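Local coordinates for protein trilobed Protease (Pyrococcus furiosus, PDB 2GOP) that is probably a peptide-cleaving hydrolase whose seven-bladed beta-propeller domain has an open Velcro topology, at residues 13-18 and 31-36; 323-328 and 335-340. All coordinates share one frame; numbering follows the deposited sequence.

Contact 1 of 2, residues 13-18 and 31-36; sequences KFAYLS and LTKANL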
loop_
_atom_site.group_PDB
_atom_site.type_symbol
_atom_site.label_atom_id
_atom_site.label_comp_id
_atom_site.label_asym_id
_atom_site.label_seq_id
_atom_site.Cartn_x
_atom_site.Cartn_y
_atom_site.Cartn_z
ATOM N N LYS A 13 -1.008 -6.116 29.170
ATOM C CA LYS A 13 -0.146 -6.690 30.202
ATOM C C LYS A 13 1.019 -7.427 29.534
ATOM O O LYS A 13 1.807 -8.095 30.209
ATOM C CB LYS A 13 -0.926 -7.708 31.049
ATOM C CG LYS A 13 -2.372 -7.336 31.390
ATOM C CD LYS A 13 -2.518 -6.768 32.793
ATOM C CE LYS A 13 -1.725 -5.490 32.991
ATOM N NZ LYS A 13 -1.976 -4.911 34.339
ATOM N N PHE A 14 1.119 -7.299 28.211
ATOM C CA PHE A 14 1.875 -8.247 27.392
ATOM C C PHE A 14 3.211 -7.726 26.881
ATOM O O PHE A 14 3.504 -6.540 26.959
ATOM C CB PHE A 14 1.020 -8.690 26.201
ATOM C CG PHE A 14 -0.274 -9.338 26.601
ATOM C CD1 PHE A 14 -0.273 -10.510 27.349
ATOM C CD2 PHE A 14 -1.495 -8.776 26.238
ATOM C CE1 PHE A 14 -1.465 -11.111 27.724
ATOM C CE2 PHE A 14 -2.690 -9.376 26.610
ATOM C CZ PHE A 14 -2.674 -10.543 27.355
ATOM N N ALA A 15 4.015 -8.657 26.380
ATOM C CA ALA A 15 5.249 -8.356 25.672
ATOM C C ALA A 15 4.954 -8.498 24.189
ATOM O O ALA A 15 4.398 -9.506 23.763
ATOM C CB ALA A 15 6.341 -9.312 26.089
ATOM N N TYR A 16 5.315 -7.482 23.411
ATOM C CA TYR A 16 5.041 -7.471 21.979
ATOM C C TYR A 16 6.348 -7.546 21.198
ATOM O O TYR A 16 7.155 -6.618 21.236
ATOM C CB TYR A 16 4.251 -6.216 21.603
ATOM C CG TYR A 16 2.891 -6.150 22.255
ATOM C CD1 TYR A 16 1.808 -6.850 21.727
ATOM C CD2 TYR A 16 2.686 -5.402 23.411
ATOM C CE1 TYR A 16 0.551 -6.802 22.335
ATOM C CE2 TYR A 16 1.440 -5.353 24.028
ATOM C CZ TYR A 16 0.375 -6.054 23.487
ATOM O OH TYR A 16 -0.868 -5.993 24.089
ATOM N N LEU A 17 6.533 -8.657 20.485
ATOM C CA LEU A 17 7.769 -8.939 19.765
ATOM C C LEU A 17 7.665 -8.524 18.299
ATOM O O LEU A 17 6.647 -8.762 17.657
ATOM C CB LEU A 17 8.105 -10.430 19.828
ATOM C CG LEU A 17 8.907 -10.914 21.044
ATOM C CD1 LEU A 17 8.230 -10.584 22.351
ATOM C CD2 LEU A 17 9.140 -12.391 20.921
ATOM N N SER A 18 8.735 -7.946 17.767
ATOM C CA SER A 18 8.752 -7.563 16.360
ATOM C C SER A 18 10.153 -7.658 15.786
ATOM O O SER A 18 11.136 -7.708 16.518
ATOM C CB SER A 18 8.198 -6.144 16.166
ATOM O OG SER A 18 8.903 -5.188 16.940
ATOM N N LEU A 31 11.564 -6.219 21.731
ATOM C CA LEU A 31 10.599 -6.521 22.778
ATOM C C LEU A 31 9.968 -5.193 23.182
ATOM O O LEU A 31 10.683 -4.276 23.596
ATOM C CB LEU A 31 11.307 -7.160 23.987
ATOM C CG LEU A 31 10.485 -7.478 25.244
ATOM C CD1 LEU A 31 9.283 -8.328 24.921
ATOM C CD2 LEU A 31 11.347 -8.165 26.300
ATOM N N THR A 32 8.647 -5.077 23.030
ATOM C CA THR A 32 7.929 -3.860 23.410
ATOM C C THR A 32 6.982 -4.162 24.569
ATOM O O THR A 32 6.266 -5.166 24.561
ATOM C CB THR A 32 7.133 -3.241 22.226
ATOM O OG1 THR A 32 8.017 -2.944 21.134
ATOM C CG2 THR A 32 6.424 -1.958 22.671
ATOM N N LYS A 33 6.960 -3.270 25.554
ATOM C CA LYS A 33 6.325 -3.565 26.828
ATOM C C LYS A 33 5.972 -2.266 27.535
ATOM O O LYS A 33 6.663 -1.256 27.372
ATOM C CB LYS A 33 7.302 -4.382 27.677
ATOM C CG LYS A 33 6.689 -5.271 28.731
ATOM C CD LYS A 33 7.682 -6.357 29.161
ATOM C CE LYS A 33 9.049 -5.784 29.567
ATOM N NZ LYS A 33 9.919 -6.804 30.218
ATOM N N ALA A 34 4.898 -2.292 28.319
ATOM C CA ALA A 34 4.483 -1.121 29.083
ATOM C C ALA A 34 5.417 -0.930 30.269
ATOM O O ALA A 34 5.593 -1.841 31.069
ATOM C CB ALA A 34 3.052 -1.282 29.563
ATOM N N ASN A 35 6.037 0.243 30.358
ATOM C CA ASN A 35 6.728 0.647 31.578
ATOM C C ASN A 35 5.683 1.184 32.539
ATOM O O ASN A 35 5.201 2.307 32.380
ATOM C CB ASN A 35 7.801 1.705 31.302
ATOM C CG ASN A 35 8.540 2.154 32.569
ATOM O OD1 ASN A 35 8.120 1.864 33.694
ATOM N ND2 ASN A 35 9.637 2.878 32.383
ATOM N N LEU A 36 5.342 0.360 33.528
ATOM C CA LEU A 36 4.357 0.701 34.557
ATOM C C LEU A 36 4.753 1.898 35.434
ATOM O O LEU A 36 3.896 2.487 36.092
ATOM C CB LEU A 36 4.081 -0.518 35.453
ATOM C CG LEU A 36 5.284 -1.195 36.132
ATOM C CD1 LEU A 36 4.908 -1.741 37.508
ATOM C CD2 LEU A 36 5.873 -2.301 35.251
HETATM O O HOH W 1 2.775 -3.988 27.631
HETATM O O HOH W 2 7.610 -4.894 19.326
#
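Tyr-16 and Thr-32 face each other as an antiparallel hydrogen-bonded pair, and their two backbone bonds lie near the open end of the hairpin made by strands 16-23 and 26-35, away from its turn. The N-H of Tyr-16 reaches Thr-32 O at 2.8 Å. In the return bond Thr-32 N gives its hydrogen to Tyr-16 O, also at 2.8 Å. The CA of Ala-15 adds a C-H...O approach to Thr-32 O.

Both strands call on water. One molecule donates to Phe-14 O at 2.7 Å and accepts from Ala-34 N, extending the ladder where the chains diverge. A second donates to Tyr-16 O and to Thr-32 OG1 and is also hydrogen-bonded to Ser-18 OG at 2.7 Å. Thr-32 OG1, held beside its own backbone N (chi1 -58°), further pairs with Asn-43 OD1 of the next strand. On the face of Tyr-16 and Thr-32, Pro-194 of the second subunit packs against Ser-18 and Thr-32.

On the face of Leu-17 and Leu-31 the contact is made by methyl groups. Leu-31 CD1 presses on Ala-15 CB at 3.3 Å, a tight approach, and meets Leu-17 CD1 at 3.6 Å. Direct backbone bonds and this methyl cluster thus fix the register at the start of the first blade; Tyr-16 O is doubly satisfied, by Thr-32 N and by water, and water replaces the direct bond only between Phe-14 O and Ala-34 N.

Contact 2 of 2, residues 323-328 and 335-340; sequences LRELFT and QLTDYN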
loop_
_atom_site.group_PDB
_atom_site.type_symbol
_atom_site.label_atom_id
_atom_site.label_comp_id
_atom_site.label_asym_id
_atom_site.label_seq_id
_atom_site.Cartn_x
_atom_site.Cartn_y
_atom_site.Cartn_z
ATOM N N LEU A 323 -0.107 -14.712 21.521
ATOM C CA LEU A 323 0.631 -13.642 20.874
ATOM C C LEU A 323 1.925 -14.200 20.300
ATOM O O LEU A 323 2.444 -15.211 20.767
ATOM C CB LEU A 323 0.955 -12.511 21.860
ATOM C CG LEU A 323 -0.116 -11.449 22.099
ATOM C CD1 LEU A 323 0.331 -10.509 23.211
ATOM C CD2 LEU A 323 -0.398 -10.686 20.808
ATOM N N ARG A 324 2.435 -13.540 19.276
ATOM C CA ARG A 324 3.684 -13.948 18.650
ATOM C C ARG A 324 4.827 -14.148 19.651
ATOM O O ARG A 324 5.004 -13.359 20.583
ATOM C CB ARG A 324 4.100 -12.954 17.564
ATOM C CG ARG A 324 4.240 -11.519 18.037
ATOM C CD ARG A 324 3.977 -10.529 16.920
ATOM N NE ARG A 324 3.925 -9.154 17.417
ATOM C CZ ARG A 324 2.839 -8.540 17.883
ATOM N NH1 ARG A 324 1.665 -9.152 17.941
ATOM N NH2 ARG A 324 2.932 -7.287 18.294
ATOM N N GLU A 325 5.567 -15.235 19.443
ATOM C CA GLU A 325 6.818 -15.525 20.145
ATOM C C GLU A 325 7.876 -15.883 19.089
ATOM O O GLU A 325 7.546 -16.109 17.923
ATOM C CB GLU A 325 6.638 -16.698 21.105
ATOM C CG GLU A 325 5.635 -16.469 22.249
ATOM C CD GLU A 325 6.164 -15.583 23.374
ATOM O OE1 GLU A 325 7.379 -15.285 23.412
ATOM O OE2 GLU A 325 5.347 -15.185 24.233
ATOM N N LEU A 326 9.134 -15.945 19.502
ATOM C CA LEU A 326 10.234 -16.254 18.599
ATOM C C LEU A 326 10.473 -17.755 18.517
ATOM O O LEU A 326 10.457 -18.468 19.531
ATOM C CB LEU A 326 11.515 -15.559 19.064
ATOM C CG LEU A 326 12.619 -15.362 18.021
ATOM C CD1 LEU A 326 12.265 -14.255 17.068
ATOM C CD2 LEU A 326 13.937 -15.062 18.709
ATOM N N PHE A 327 10.706 -18.223 17.295
ATOM C CA PHE A 327 10.985 -19.628 17.016
ATOM C C PHE A 327 12.171 -19.700 16.074
ATOM O O PHE A 327 12.390 -18.782 15.286
ATOM C CB PHE A 327 9.781 -20.290 16.329
ATOM C CG PHE A 327 8.560 -20.426 17.203
ATOM C CD1 PHE A 327 7.706 -19.351 17.397
ATOM C CD2 PHE A 327 8.251 -21.635 17.807
ATOM C CE1 PHE A 327 6.575 -19.473 18.192
ATOM C CE2 PHE A 327 7.116 -21.769 18.605
ATOM C CZ PHE A 327 6.280 -20.693 18.797
ATOM N N THR A 328 12.929 -20.791 16.147
ATOM C CA THR A 328 13.948 -21.081 15.139
ATOM C C THR A 328 13.587 -22.347 14.376
ATOM O O THR A 328 12.735 -23.130 14.796
ATOM C CB THR A 328 15.382 -21.230 15.730
ATOM O OG1 THR A 328 15.396 -22.233 16.750
ATOM C CG2 THR A 328 15.890 -19.899 16.305
ATOM N N GLN A 335 11.014 -23.448 20.096
ATOM C CA GLN A 335 10.530 -22.187 20.631
ATOM C C GLN A 335 11.616 -21.550 21.485
ATOM O O GLN A 335 12.142 -22.191 22.402
ATOM C CB GLN A 335 9.273 -22.403 21.462
ATOM C CG GLN A 335 8.573 -21.103 21.834
ATOM C CD GLN A 335 7.203 -21.315 22.439
ATOM O OE1 GLN A 335 6.603 -22.382 22.300
ATOM N NE2 GLN A 335 6.695 -20.288 23.116
ATOM N N LEU A 336 11.938 -20.287 21.201
ATOM C CA LEU A 336 12.991 -19.574 21.931
ATOM C C LEU A 336 12.497 -18.629 23.020
ATOM O O LEU A 336 13.211 -18.392 23.993
ATOM C CB LEU A 336 13.876 -18.785 20.968
ATOM C CG LEU A 336 14.793 -19.599 20.065
ATOM C CD1 LEU A 336 15.746 -18.647 19.354
ATOM C CD2 LEU A 336 15.564 -20.655 20.837
ATOM N N THR A 337 11.311 -18.053 22.843
ATOM C CA THR A 337 10.757 -17.125 23.833
ATOM C C THR A 337 9.408 -17.618 24.346
ATOM O O THR A 337 8.699 -18.348 23.659
ATOM C CB THR A 337 10.601 -15.683 23.272
ATOM O OG1 THR A 337 9.622 -15.665 22.228
ATOM C CG2 THR A 337 11.915 -15.153 22.733
ATOM N N ASP A 338 9.071 -17.218 25.569
ATOM C CA ASP A 338 7.763 -17.523 26.155
ATOM C C ASP A 338 7.326 -16.391 27.085
ATOM O O ASP A 338 6.787 -16.624 28.162
ATOM C CB ASP A 338 7.800 -18.872 26.880
ATOM C CG ASP A 338 8.845 -18.927 27.995
ATOM O OD1 ASP A 338 9.620 -17.967 28.164
ATOM O OD2 ASP A 338 8.889 -19.944 28.711
ATOM N N TYR A 339 7.567 -15.159 26.646
ATOM C CA TYR A 339 7.354 -13.975 27.479
ATOM C C TYR A 339 5.951 -13.950 28.057
ATOM O O TYR A 339 5.758 -13.713 29.251
ATOM C CB TYR A 339 7.602 -12.702 26.662
ATOM C CG TYR A 339 9.066 -12.405 26.430
ATOM C CD1 TYR A 339 9.862 -11.896 27.459
ATOM C CD2 TYR A 339 9.657 -12.622 25.189
ATOM C CE1 TYR A 339 11.210 -11.614 27.257
ATOM C CE2 TYR A 339 11.000 -12.350 24.981
ATOM C CZ TYR A 339 11.774 -11.843 26.018
ATOM O OH TYR A 339 13.104 -11.566 25.813
ATOM N N ASN A 340 4.970 -14.225 27.213
ATOM C CA ASN A 340 3.572 -14.074 27.603
ATOM C C ASN A 340 2.942 -15.274 28.292
ATOM O O ASN A 340 1.870 -15.148 28.886
ATOM C CB ASN A 340 2.763 -13.652 26.384
ATOM C CG ASN A 340 3.136 -12.280 25.935
ATOM O OD1 ASN A 340 2.944 -11.317 26.674
ATOM N ND2 ASN A 340 3.723 -12.173 24.749
#
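The ring of Phe-327 carries the side chain of Gln-335 over one face: CG of Gln-335 stands 4.0 Å from the ring centroid, 29° off the normal, a CH-pi contact. The amide beyond it is turned 36° from the ring plane. Phe-327 also has a cation-pi partner in Lys-317 of the adjoining strand. The Gln-335 amide is held by NE2, which donates nearly in its own plane to Thr-337 O at 2.8 Å.

The second flat group, the carboxylate of Glu-325, is held by several donors. Thr-337 OG1 donates to the anti lone pair of OE1 at 2.6 Å, whereas Tyr-339 N meets OE1 on the syn side, 32° out of the plane. OE2 offers its syn lone pair to Asn-340 N at 3.2 Å, in an almost straight bond; Asn-340 ND2 adds a weak one, while Asn-340 OD1 accepts from Ala-15 N. The bend of the Glu-325 chain at chi2 turns CD toward the chain at 337-340. In place of Glu-325 an alanine would probably leave Tyr-339 N and Asn-340 N without their acceptor, and the Thr-337 hydroxyl proton without its own.

Thr-337 OG1 also accepts from Leu-326 N at 2.8 Å, standing in for a backbone carbonyl just after strand 333-335 ends. Leu-326 O takes Leu-336 N and, weakly, Thr-337 N. Beside these bonds, Leu-336 CD1 is pressed against Thr-328 CG2 at 3.3 Å.

With several N-H and O-H donors around it, the buried carboxylate is probably stabilised as the anion. The polar network implies that side chains take over from sheet pairing where the last strand of the seventh blade gives way to the C-terminal segment.

How the contacts relate
The two contacts lie about 13 Å apart, centre to centre, on the same side of the chain's centre, and follow one another in sequence. Contact 1 belongs to the first four-stranded blade, pairing strands 16-23 and 26-35; contact 2 belongs to the seventh, between strand 325-329 and the chain after strand 333-335. They thus stand at the seam where the propeller's first and last blades meet. Each blade keeps its own four consecutive strands, so no terminal strand is exchanged, in line with the open Velcro topology. Instead, side chains bridge the seam: Arg-324 NE probably donates to Leu-17 O, Ala-15 N to Asn-340 OD1, and Leu-17 packs on Thr-337.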